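Local coordinates for pesticidal crystal protein Cry4Aa (Bacillus thuringiensis, PDB 2C9K) that kills mosquito larvae by binding midgut epithelial cells and causing their colloid-osmotic lysis, as a pore-forming three-domain delta-endotoxin, at residues A[491-495]-A[563-568]. Coordinates in Å, arbitrary orientation, origin at the centre of the assembly. Numbering follows the deposited sequence.
Sequences GPGHT and LKYKDF
Two loops without backbone pairing between them can still be fixed to each other by one side-chain-to-backbone hydrogen bond set among apolar contacts, as loops 491-495 and 563-568 illustrate. His494 supplies the bond: with chi1 near +52° (p) and chi2 near 86°, its NE2 donates to Leu563 O at 3.1 Å, almost linearly and close to the ring plane. The same imidazole lies against the second backbone, with CE1 3.9 Å from Tyr565 CA. Phe568 (chi1 -70°, m) flanks it, its CE1 3.8 Å from His494 CE1 and 4.0 Å from Pro492 CG, while Thr495 CG2 sits over one face of the phenyl ring, 4.2 Å from Phe568 CZ. Pro492, CA to CA 5.8 Å from Leu563, brings its CB within 4.3 Å of Leu563 CB. Gly493 adopts phi/psi 125/-23, a turn conformation that favours glycine. In the other loop, residues 565-567 form a 3-10 turn; Asp567 OD1 accepts from Lys564 N at 2.6 Å, and Asp567 N bonds back to Lys564 O at 3.0 Å. Both loops belong to the third, C-terminal domain of the toxin core, where Phe568 touches strand 517-527, and His494 and Tyr565 reach helix 183-208 of the N-terminal helical domain, placing the contact at the interface between domains.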
loop_
_atom_site.group_PDB
_atom_site.type_symbol
_atom_site.label_atom_id
_atom_site.label_comp_id
_atom_site.label_asym_id
_atom_site.label_seq_id
_atom_site.Cartn_x
_atom_site.Cartn_y
_atom_site.Cartn_z
ATOM N N GLY A 491 4.739 -0.995 -10.143
ATOM C CA GLY A 491 4.299 -2.332 -9.783
ATOM C C GLY A 491 3.062 -2.692 -10.579
ATOM O O GLY A 491 2.376 -1.801 -11.081
ATOM N N PRO A 492 2.748 -3.987 -10.722
ATOM C CA PRO A 492 1.571 -4.432 -11.478
ATOM C C PRO A 492 0.238 -4.192 -10.764
ATOM O O PRO A 492 -0.836 -4.244 -11.372
ATOM C CB PRO A 492 1.858 -5.911 -11.713
ATOM C CG PRO A 492 2.601 -6.294 -10.487
ATOM C CD PRO A 492 3.558 -5.139 -10.297
ATOM N N GLY A 493 0.305 -3.933 -9.468
ATOM C CA GLY A 493 -0.915 -3.672 -8.737
ATOM C C GLY A 493 -1.119 -4.569 -7.546
ATOM O O GLY A 493 -1.827 -4.201 -6.611
ATOM N N HIS A 494 -0.483 -5.734 -7.558
ATOM C CA HIS A 494 -0.655 -6.678 -6.462
ATOM C C HIS A 494 0.584 -6.976 -5.615
ATOM O O HIS A 494 0.544 -7.848 -4.747
ATOM C CB HIS A 494 -1.226 -7.980 -7.027
ATOM C CG HIS A 494 -0.447 -8.528 -8.182
ATOM N ND1 HIS A 494 0.657 -9.337 -8.020
ATOM C CD2 HIS A 494 -0.593 -8.353 -9.516
ATOM C CE1 HIS A 494 1.155 -9.640 -9.204
ATOM N NE2 HIS A 494 0.416 -9.056 -10.130
ATOM N N THR A 495 1.681 -6.264 -5.848
ATOM C CA THR A 495 2.885 -6.511 -5.066
ATOM C C THR A 495 3.018 -5.540 -3.895
ATOM O O THR A 495 3.923 -5.668 -3.070
ATOM C CB THR A 495 4.151 -6.419 -5.937
ATOM O OG1 THR A 495 4.199 -5.139 -6.578
ATOM C CG2 THR A 495 4.157 -7.523 -6.985
ATOM N N LEU A 563 1.632 -7.685 -15.268
ATOM C CA LEU A 563 2.051 -9.045 -14.955
ATOM C C LEU A 563 1.006 -9.668 -14.030
ATOM O O LEU A 563 0.415 -8.985 -13.185
ATOM C CB LEU A 563 3.410 -9.058 -14.251
ATOM C CG LEU A 563 4.657 -8.689 -15.059
ATOM C CD1 LEU A 563 5.902 -8.924 -14.209
ATOM C CD2 LEU A 563 4.721 -9.530 -16.323
ATOM N N LYS A 564 0.769 -10.963 -14.194
ATOM C CA LYS A 564 -0.209 -11.640 -13.367
ATOM C C LYS A 564 0.464 -12.238 -12.154
ATOM O O LYS A 564 1.686 -12.255 -12.051
ATOM C CB LYS A 564 -0.921 -12.731 -14.163
ATOM C CG LYS A 564 -1.563 -12.229 -15.439
ATOM C CD LYS A 564 -2.456 -11.043 -15.170
ATOM C CE LYS A 564 -2.892 -10.388 -16.465
ATOM N NZ LYS A 564 -3.565 -9.081 -16.214
ATOM N N TYR A 565 -0.351 -12.723 -11.229
ATOM C CA TYR A 565 0.142 -13.323 -10.004
ATOM C C TYR A 565 1.055 -14.502 -10.305
ATOM O O TYR A 565 2.107 -14.650 -9.692
ATOM C CB TYR A 565 -1.037 -13.788 -9.150
ATOM C CG TYR A 565 -0.632 -14.562 -7.925
ATOM C CD1 TYR A 565 -0.239 -13.912 -6.757
ATOM C CD2 TYR A 565 -0.620 -15.951 -7.944
ATOM C CE1 TYR A 565 0.154 -14.635 -5.638
ATOM C CE2 TYR A 565 -0.228 -16.678 -6.835
ATOM C CZ TYR A 565 0.156 -16.020 -5.693
ATOM O OH TYR A 565 0.557 -16.767 -4.621
ATOM N N LYS A 566 0.653 -15.342 -11.248
ATOM C CA LYS A 566 1.444 -16.508 -11.613
ATOM C C LYS A 566 2.785 -16.132 -12.241
ATOM O O LYS A 566 3.694 -16.956 -12.316
ATOM C CB LYS A 566 0.629 -17.389 -12.567
ATOM C CG LYS A 566 1.377 -18.566 -13.160
ATOM C CD LYS A 566 2.075 -18.179 -14.455
ATOM C CE LYS A 566 1.064 -17.841 -15.539
ATOM N NZ LYS A 566 0.173 -19.006 -15.823
ATOM N N ASP A 567 2.906 -14.878 -12.671
ATOM C CA ASP A 567 4.125 -14.385 -13.310
ATOM C C ASP A 567 5.298 -14.215 -12.364
ATOM O O ASP A 567 6.442 -14.168 -12.806
ATOM C CB ASP A 567 3.849 -13.063 -14.032
ATOM C CG ASP A 567 2.905 -13.230 -15.215
ATOM O OD1 ASP A 567 2.426 -12.207 -15.751
ATOM O OD2 ASP A 567 2.648 -14.389 -15.613
ATOM N N PHE A 568 5.025 -14.109 -11.067
ATOM C CA PHE A 568 6.099 -13.978 -10.092
ATOM C C PHE A 568 6.343 -15.329 -9.443
ATOM O O PHE A 568 5.400 -16.022 -9.064
ATOM C CB PHE A 568 5.754 -12.939 -9.024
ATOM C CG PHE A 568 5.742 -11.525 -9.541
ATOM C CD1 PHE A 568 4.619 -11.010 -10.180
ATOM C CD2 PHE A 568 6.874 -10.723 -9.428
ATOM C CE1 PHE A 568 4.622 -9.726 -10.700
ATOM C CE2 PHE A 568 6.891 -9.436 -9.946
ATOM C CZ PHE A 568 5.759 -8.936 -10.586
#